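Local coordinates for glutathione transferase (Phanerochaete chrysosporium, PDB 4F0C), which probably transfers glutathione to or from small molecules in a wood-degrading fungus, and is found here binding oxidized glutathione, at residues E138-L151 / N177-F191. Numbering follows the deposited sequence. Where two conformers were deposited one is given.
Sequences ERYQKEILRVFGVL and NATAVNLLVKGYKGF. With GDS (oxidized glutathione disulfide), chain B; SO4 (sulfate ion), chain E.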
loop_
_atom_site.group_PDB
_atom_site.type_symbol
_atom_site.label_atom_id
_atom_site.label_comp_id
_atom_site.label_asym_id
_atom_site.label_seq_id
_atom_site.Cartn_x
_atom_site.Cartn_y
_atom_site.Cartn_z
ATOM N N GLU A 138 -20.442 5.767 3.922
ATOM C CA GLU A 138 -20.629 6.514 2.674
ATOM C C GLU A 138 -19.357 7.225 2.212
ATOM O O GLU A 138 -19.109 7.334 1.021
ATOM C CB GLU A 138 -21.791 7.511 2.753
ATOM C CG GLU A 138 -21.992 8.207 1.428
ATOM C CD GLU A 138 -23.339 8.865 1.314
ATOM O OE1 GLU A 138 -24.073 8.890 2.319
ATOM O OE2 GLU A 138 -23.659 9.346 0.214
ATOM N N ARG A 139 -18.558 7.722 3.156
ATOM C CA ARG A 139 -17.271 8.323 2.811
ATOM C C ARG A 139 -16.420 7.348 1.998
ATOM O O ARG A 139 -15.779 7.729 1.004
ATOM C CB ARG A 139 -16.527 8.765 4.097
ATOM C CG ARG A 139 -14.974 8.796 3.974
ATOM C CD ARG A 139 -14.307 9.416 5.247
ATOM N NE ARG A 139 -12.847 9.304 5.224
ATOM C CZ ARG A 139 -12.022 10.120 4.562
ATOM N NH1 ARG A 139 -12.491 11.141 3.864
ATOM N NH2 ARG A 139 -10.707 9.912 4.589
ATOM N N TYR A 140 -16.411 6.086 2.411
ATOM C CA TYR A 140 -15.585 5.079 1.734
ATOM C C TYR A 140 -16.247 4.512 0.481
ATOM O O TYR A 140 -15.560 4.133 -0.454
ATOM C CB TYR A 140 -15.167 3.992 2.731
ATOM C CG TYR A 140 -14.386 4.632 3.848
ATOM C CD1 TYR A 140 -13.089 5.083 3.624
ATOM C CD2 TYR A 140 -14.963 4.864 5.102
ATOM C CE1 TYR A 140 -12.367 5.713 4.628
ATOM C CE2 TYR A 140 -14.250 5.493 6.102
ATOM C CZ TYR A 140 -12.948 5.922 5.854
ATOM O OH TYR A 140 -12.214 6.553 6.837
ATOM N N GLN A 141 -17.575 4.457 0.448
ATOM C CA GLN A 141 -18.262 4.140 -0.808
ATOM C C GLN A 141 -17.960 5.190 -1.895
ATOM O O GLN A 141 -17.740 4.865 -3.069
ATOM C CB GLN A 141 -19.768 4.045 -0.564
ATOM C CG GLN A 141 -20.156 2.843 0.311
ATOM C CD GLN A 141 -21.606 2.891 0.667
ATOM O OE1 GLN A 141 -22.051 3.829 1.341
ATOM N NE2 GLN A 141 -22.380 1.918 0.168
ATOM N N LYS A 142 -17.955 6.458 -1.507
ATOM C CA LYS A 142 -17.572 7.507 -2.457
ATOM C C LYS A 142 -16.127 7.316 -2.944
ATOM O O LYS A 142 -15.826 7.549 -4.123
ATOM C CB LYS A 142 -17.748 8.891 -1.821
ATOM C CG LYS A 142 -19.202 9.359 -1.794
ATOM C CD LYS A 142 -19.375 10.596 -0.896
ATOM C CE LYS A 142 -20.764 11.212 -1.077
ATOM N NZ LYS A 142 -21.046 12.180 0.013
ATOM N N GLU A 143 -15.239 6.890 -2.049
ATOM C CA GLU A 143 -13.840 6.622 -2.433
ATOM C C GLU A 143 -13.745 5.427 -3.383
ATOM O O GLU A 143 -12.937 5.413 -4.309
ATOM C CB GLU A 143 -12.937 6.383 -1.195
ATOM C CG GLU A 143 -11.441 6.197 -1.539
ATOM C CD GLU A 143 -10.768 7.470 -2.145
ATOM O OE1 GLU A 143 -11.428 8.523 -2.226
ATOM O OE2 GLU A 143 -9.593 7.393 -2.544
ATOM N N ILE A 144 -14.571 4.411 -3.158
ATOM C CA ILE A 144 -14.648 3.325 -4.140
ATOM C C ILE A 144 -14.976 3.858 -5.541
ATOM O O ILE A 144 -14.323 3.490 -6.506
ATOM C CB ILE A 144 -15.711 2.260 -3.717
ATOM C CG1 ILE A 144 -15.184 1.507 -2.489
ATOM C CG2 ILE A 144 -16.047 1.365 -4.889
ATOM C CD1 ILE A 144 -16.244 0.594 -1.786
ATOM N N LEU A 145 -16.007 4.693 -5.646
ATOM C CA LEU A 145 -16.397 5.259 -6.954
ATOM C C LEU A 145 -15.270 6.112 -7.525
ATOM O O LEU A 145 -15.077 6.164 -8.757
ATOM C CB LEU A 145 -17.678 6.088 -6.841
ATOM C CG LEU A 145 -18.918 5.370 -6.295
ATOM C CD1 LEU A 145 -20.151 6.279 -6.381
ATOM C CD2 LEU A 145 -19.123 4.087 -7.106
ATOM N N ARG A 146 -14.542 6.804 -6.643
ATOM C CA ARG A 146 -13.440 7.647 -7.114
ATOM C C ARG A 146 -12.355 6.767 -7.745
ATOM O O ARG A 146 -11.821 7.074 -8.836
ATOM C CB ARG A 146 -12.834 8.513 -6.001
ATOM C CG ARG A 146 -11.908 9.639 -6.549
ATOM C CD ARG A 146 -10.967 10.224 -5.456
ATOM N NE ARG A 146 -10.024 9.219 -4.971
ATOM C CZ ARG A 146 -8.877 8.907 -5.574
ATOM N NH1 ARG A 146 -8.506 9.520 -6.713
ATOM N NH2 ARG A 146 -8.106 7.974 -5.040
ATOM N N VAL A 147 -12.018 5.674 -7.065
ATOM C CA VAL A 147 -11.021 4.744 -7.573
ATOM C C VAL A 147 -11.498 4.118 -8.890
ATOM O O VAL A 147 -10.711 3.991 -9.825
ATOM C CB VAL A 147 -10.668 3.662 -6.530
ATOM C CG1 VAL A 147 -9.860 2.464 -7.151
ATOM C CG2 VAL A 147 -9.910 4.333 -5.320
ATOM N N PHE A 148 -12.771 3.730 -8.946
ATOM C CA PHE A 148 -13.361 3.274 -10.213
ATOM C C PHE A 148 -13.176 4.324 -11.324
ATOM O O PHE A 148 -12.843 3.978 -12.460
ATOM C CB PHE A 148 -14.859 3.002 -10.059
ATOM C CG PHE A 148 -15.187 1.691 -9.386
ATOM C CD1 PHE A 148 -14.200 0.749 -9.110
ATOM C CD2 PHE A 148 -16.510 1.402 -9.026
ATOM C CE1 PHE A 148 -14.530 -0.450 -8.483
ATOM C CE2 PHE A 148 -16.838 0.204 -8.399
ATOM C CZ PHE A 148 -15.856 -0.721 -8.134
ATOM N N GLY A 149 -13.409 5.593 -10.997
ATOM C CA GLY A 149 -13.214 6.700 -11.949
ATOM C C GLY A 149 -11.769 6.780 -12.454
ATOM O O GLY A 149 -11.503 6.963 -13.653
ATOM N N VAL A 150 -10.829 6.635 -11.538
ATOM C CA VAL A 150 -9.407 6.640 -11.894
ATOM C C VAL A 150 -9.095 5.486 -12.865
ATOM O O VAL A 150 -8.463 5.683 -13.932
ATOM C CB VAL A 150 -8.510 6.563 -10.626
ATOM C CG1 VAL A 150 -7.012 6.301 -11.019
ATOM C CG2 VAL A 150 -8.646 7.854 -9.777
ATOM N N LEU A 151 -9.539 4.286 -12.509
ATOM C CA LEU A 151 -9.318 3.104 -13.364
ATOM C C LEU A 151 -9.999 3.303 -14.721
ATOM O O LEU A 151 -9.439 2.975 -15.762
ATOM C CB LEU A 151 -9.823 1.825 -12.675
ATOM C CG LEU A 151 -8.986 1.397 -11.459
ATOM C CD1 LEU A 151 -9.730 0.303 -10.669
ATOM C CD2 LEU A 151 -7.596 0.918 -11.905
ATOM N N ASN A 177 -12.386 -5.472 -6.248
ATOM C CA ASN A 177 -13.397 -4.943 -7.190
ATOM C C ASN A 177 -14.633 -5.808 -7.213
ATOM O O ASN A 177 -15.757 -5.304 -7.291
ATOM C CB ASN A 177 -12.837 -4.740 -8.611
ATOM C CG ASN A 177 -11.990 -3.479 -8.721
ATOM O OD1 ASN A 177 -12.110 -2.562 -7.897
ATOM N ND2 ASN A 177 -11.149 -3.410 -9.748
ATOM N N ALA A 178 -14.439 -7.122 -7.121
ATOM C CA ALA A 178 -15.581 -8.032 -7.132
ATOM C C ALA A 178 -16.415 -7.797 -5.868
ATOM O O ALA A 178 -17.638 -7.760 -5.916
ATOM C CB ALA A 178 -15.105 -9.514 -7.210
ATOM N N THR A 179 -15.722 -7.674 -4.735
ATOM C CA THR A 179 -16.341 -7.363 -3.451
ATOM C C THR A 179 -17.126 -6.030 -3.516
ATOM O O THR A 179 -18.255 -5.932 -3.029
ATOM C CB THR A 179 -15.219 -7.260 -2.387
ATOM O OG1 THR A 179 -14.471 -8.495 -2.357
ATOM C CG2 THR A 179 -15.787 -6.963 -1.035
ATOM N N ALA A 180 -16.525 -5.010 -4.125
ATOM C CA ALA A 180 -17.197 -3.713 -4.237
ATOM C C ALA A 180 -18.458 -3.797 -5.088
ATOM O O ALA A 180 -19.548 -3.325 -4.697
ATOM C CB ALA A 180 -16.235 -2.672 -4.816
ATOM N N VAL A 181 -18.322 -4.389 -6.270
ATOM C CA VAL A 181 -19.443 -4.449 -7.212
ATOM C C VAL A 181 -20.616 -5.277 -6.669
ATOM O O VAL A 181 -21.784 -4.943 -6.886
ATOM C CB VAL A 181 -18.967 -4.997 -8.586
ATOM C CG1 VAL A 181 -20.147 -5.384 -9.469
ATOM C CG2 VAL A 181 -18.063 -3.952 -9.269
ATOM N N ASN A 182 -20.299 -6.345 -5.948
ATOM C CA ASN A 182 -21.327 -7.248 -5.412
ATOM C C ASN A 182 -21.821 -6.938 -3.998
ATOM O O ASN A 182 -22.824 -7.503 -3.531
ATOM C CB ASN A 182 -20.820 -8.691 -5.474
ATOM C CG ASN A 182 -20.689 -9.188 -6.895
ATOM O OD1 ASN A 182 -21.623 -9.082 -7.684
ATOM N ND2 ASN A 182 -19.522 -9.711 -7.238
ATOM N N LEU A 183 -21.123 -6.059 -3.297
ATOM C CA LEU A 183 -21.489 -5.809 -1.916
ATOM C C LEU A 183 -21.380 -4.325 -1.561
ATOM O O LEU A 183 -22.390 -3.681 -1.274
ATOM C CB LEU A 183 -20.646 -6.657 -0.971
ATOM C CG LEU A 183 -20.919 -6.421 0.514
ATOM C CD1 LEU A 183 -22.321 -6.911 0.885
ATOM C CD2 LEU A 183 -19.850 -7.086 1.376
ATOM N N LEU A 184 -20.172 -3.782 -1.648
ATOM C CA LEU A 184 -19.862 -2.480 -1.045
ATOM C C LEU A 184 -20.610 -1.295 -1.667
ATOM O O LEU A 184 -21.001 -0.380 -0.951
ATOM C CB LEU A 184 -18.348 -2.223 -1.037
ATOM C CG LEU A 184 -17.511 -3.388 -0.486
ATOM C CD1 LEU A 184 -16.055 -3.091 -0.650
ATOM C CD2 LEU A 184 -17.849 -3.639 0.976
ATOM N N VAL A 185 -20.799 -1.296 -2.985
ATOM C CA VAL A 185 -21.567 -0.226 -3.621
ATOM C C VAL A 185 -22.748 -0.760 -4.403
ATOM O O VAL A 185 -23.375 -0.021 -5.132
ATOM C CB VAL A 185 -20.698 0.710 -4.512
ATOM C CG1 VAL A 185 -19.750 1.545 -3.635
ATOM C CG2 VAL A 185 -19.892 -0.091 -5.578
ATOM N N LYS A 186 -23.081 -2.041 -4.220
ATOM C CA LYS A 186 -24.291 -2.575 -4.844
ATOM C C LYS A 186 -25.484 -1.862 -4.219
ATOM O O LYS A 186 -25.630 -1.846 -2.998
ATOM C CB LYS A 186 -24.404 -4.084 -4.627
ATOM C CG LYS A 186 -25.682 -4.679 -5.232
ATOM C CD LYS A 186 -25.681 -6.184 -5.127
ATOM C CE LYS A 186 -26.997 -6.745 -5.669
ATOM N NZ LYS A 186 -27.088 -8.210 -5.420
ATOM N N GLY A 187 -26.315 -1.251 -5.062
ATOM C CA GLY A 187 -27.452 -0.493 -4.605
ATOM C C GLY A 187 -27.125 0.877 -4.044
ATOM O O GLY A 187 -27.985 1.506 -3.445
ATOM N N TYR A 188 -25.899 1.354 -4.239
ATOM C CA TYR A 188 -25.511 2.664 -3.734
ATOM C C TYR A 188 -25.716 3.766 -4.772
ATOM O O TYR A 188 -25.011 3.817 -5.785
ATOM C CB TYR A 188 -24.047 2.684 -3.278
ATOM C CG TYR A 188 -23.606 4.066 -2.871
ATOM C CD1 TYR A 188 -24.137 4.681 -1.745
ATOM C CD2 TYR A 188 -22.655 4.761 -3.608
ATOM C CE1 TYR A 188 -23.739 5.953 -1.371
ATOM C CE2 TYR A 188 -22.254 6.031 -3.243
ATOM C CZ TYR A 188 -22.799 6.618 -2.126
ATOM O OH TYR A 188 -22.411 7.884 -1.778
ATOM N N LYS A 189 -26.690 4.634 -4.509
ATOM C CA LYS A 189 -27.033 5.747 -5.403
ATOM C C LYS A 189 -27.176 5.314 -6.868
ATOM O O LYS A 189 -26.692 5.984 -7.788
ATOM C CB LYS A 189 -26.019 6.888 -5.250
ATOM C CG LYS A 189 -25.826 7.325 -3.793
ATOM C CD LYS A 189 -26.470 8.666 -3.502
ATOM C CE LYS A 189 -26.477 8.966 -2.005
ATOM N NZ LYS A 189 -27.752 8.548 -1.331
ATOM N N GLY A 190 -27.830 4.176 -7.068
ATOM C CA GLY A 190 -28.136 3.696 -8.404
ATOM C C GLY A 190 -26.967 3.059 -9.130
ATOM O O GLY A 190 -27.004 2.902 -10.356
ATOM N N PHE A 191 -25.934 2.695 -8.382
ATOM C CA PHE A 191 -24.722 2.121 -8.977
ATOM C C PHE A 191 -25.042 1.029 -9.988
ATOM O O PHE A 191 -25.795 0.111 -9.693
ATOM C CB PHE A 191 -23.824 1.517 -7.892
ATOM C CG PHE A 191 -22.618 0.781 -8.441
ATOM C CD1 PHE A 191 -21.517 1.490 -8.920
ATOM C CD2 PHE A 191 -22.585 -0.615 -8.483
ATOM C CE1 PHE A 191 -20.384 0.821 -9.420
ATOM C CE2 PHE A 191 -21.468 -1.288 -9.005
ATOM C CZ PHE A 191 -20.368 -0.576 -9.461
HETATM N N1 GDS B . -0.574 5.896 -1.457
HETATM C CA1 GDS B . -0.294 7.313 -1.904
HETATM C C1 GDS B . 1.251 7.638 -1.839
HETATM O OE1 GDS B . 1.953 7.111 -0.924
HETATM O OE2 GDS B . 1.717 8.360 -2.766
HETATM C CB1 GDS B . -1.066 8.366 -1.033
HETATM C CG1 GDS B . -0.772 9.808 -1.509
HETATM C CD1 GDS B . -1.658 10.755 -0.763
HETATM O O1 GDS B . -2.454 10.432 0.105
HETATM N N2 GDS B . -1.501 12.074 -1.134
HETATM C CA2 GDS B . -2.311 13.150 -0.528
HETATM C C2 GDS B . -3.116 13.856 -1.591
HETATM O O2 GDS B . -2.593 14.132 -2.675
HETATM C CB2 GDS B . -1.406 14.245 0.083
HETATM S SG2 GDS B . -0.616 13.624 1.585
HETATM N N3 GDS B . -4.369 14.229 -1.261
HETATM C CA3 GDS B . -5.165 14.944 -2.219
HETATM C C3 GDS B . -6.571 14.361 -2.300
HETATM O OE3 GDS B . -7.445 15.021 -2.904
HETATM O OE4 GDS B . -6.711 13.227 -1.806
HETATM N N4 GDS B . -3.193 9.371 2.654
HETATM C CA4 GDS B . -3.255 7.940 2.983
HETATM C C4 GDS B . -1.860 7.311 2.694
HETATM O OE5 GDS B . -0.836 8.028 2.840
HETATM O OE6 GDS B . -1.872 6.113 2.346
HETATM C C5 GDS B . -3.912 10.291 3.376
HETATM O O5 GDS B . -4.634 9.997 4.329
HETATM C CA5 GDS B . -3.782 11.758 2.986
HETATM N N5 GDS B . -5.026 12.502 3.332
HETATM C CB5 GDS B . -2.580 12.333 3.742
HETATM S SG5 GDS B . -2.123 13.978 3.071
HETATM C CA6 GDS B . -8.469 12.729 1.059
HETATM C C6 GDS B . -9.454 12.034 2.083
HETATM O OE7 GDS B . -10.681 12.074 1.848
HETATM O OE8 GDS B . -8.933 11.469 3.068
HETATM N N6 GDS B . -9.127 12.900 -0.237
HETATM C CB6 GDS B . -8.024 14.081 1.693
HETATM C CG6 GDS B . -6.996 13.901 2.821
HETATM C CD6 GDS B . -5.756 13.171 2.321
HETATM O O6 GDS B . -5.354 13.154 1.152
HETATM S S SO4 E . -15.944 12.688 2.484
HETATM O O1 SO4 E . -15.439 13.983 2.003
HETATM O O2 SO4 E . -15.061 12.219 3.548
HETATM O O3 SO4 E . -17.291 12.817 3.031
HETATM O O4 SO4 E . -15.988 11.746 1.371
#
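Gln141 and Tyr188 illustrate how a helix can hold the turn that follows another helix. Gln141 CB lies over the centre of one face of the Tyr188 ring in a CH-pi contact, 4.2 Å from the centroid, and also meets Val185 CG1. Its CG, anti to the carbonyl carbon (chi1 -68°), is carried toward Leu184 O and past that same methyl; CD and OE1 continue over the phenol toward CD1 and CE1. At the tip NE2 donates a nearly straight bond of 2.9 Å (165°) to Leu184 O, a carbonyl at the end of helix 174-184. Leu145 CD1 touches the edge of the tyrosine. Tyr188 OH donates a hydrogen bond to Glu138 OE2 at 2.8 Å, on the anti side but well out of the plane of a carboxylate turned nearly perpendicular to the ring. A leucine in place of Tyr188 would probably leave Glu138 without this donor and Gln141 without its aromatic floor. Deeper in, Phe148 CZ packs on Ala180 CB at 3.9 Å and its CE2 meets Phe191 CE1 rim to rim. The contact joins helix 134-155 to helix 174-184, crossing at -128° in these segments, and to the turns after it, within the all-helical C-terminal domain of the glutathione transferase fold.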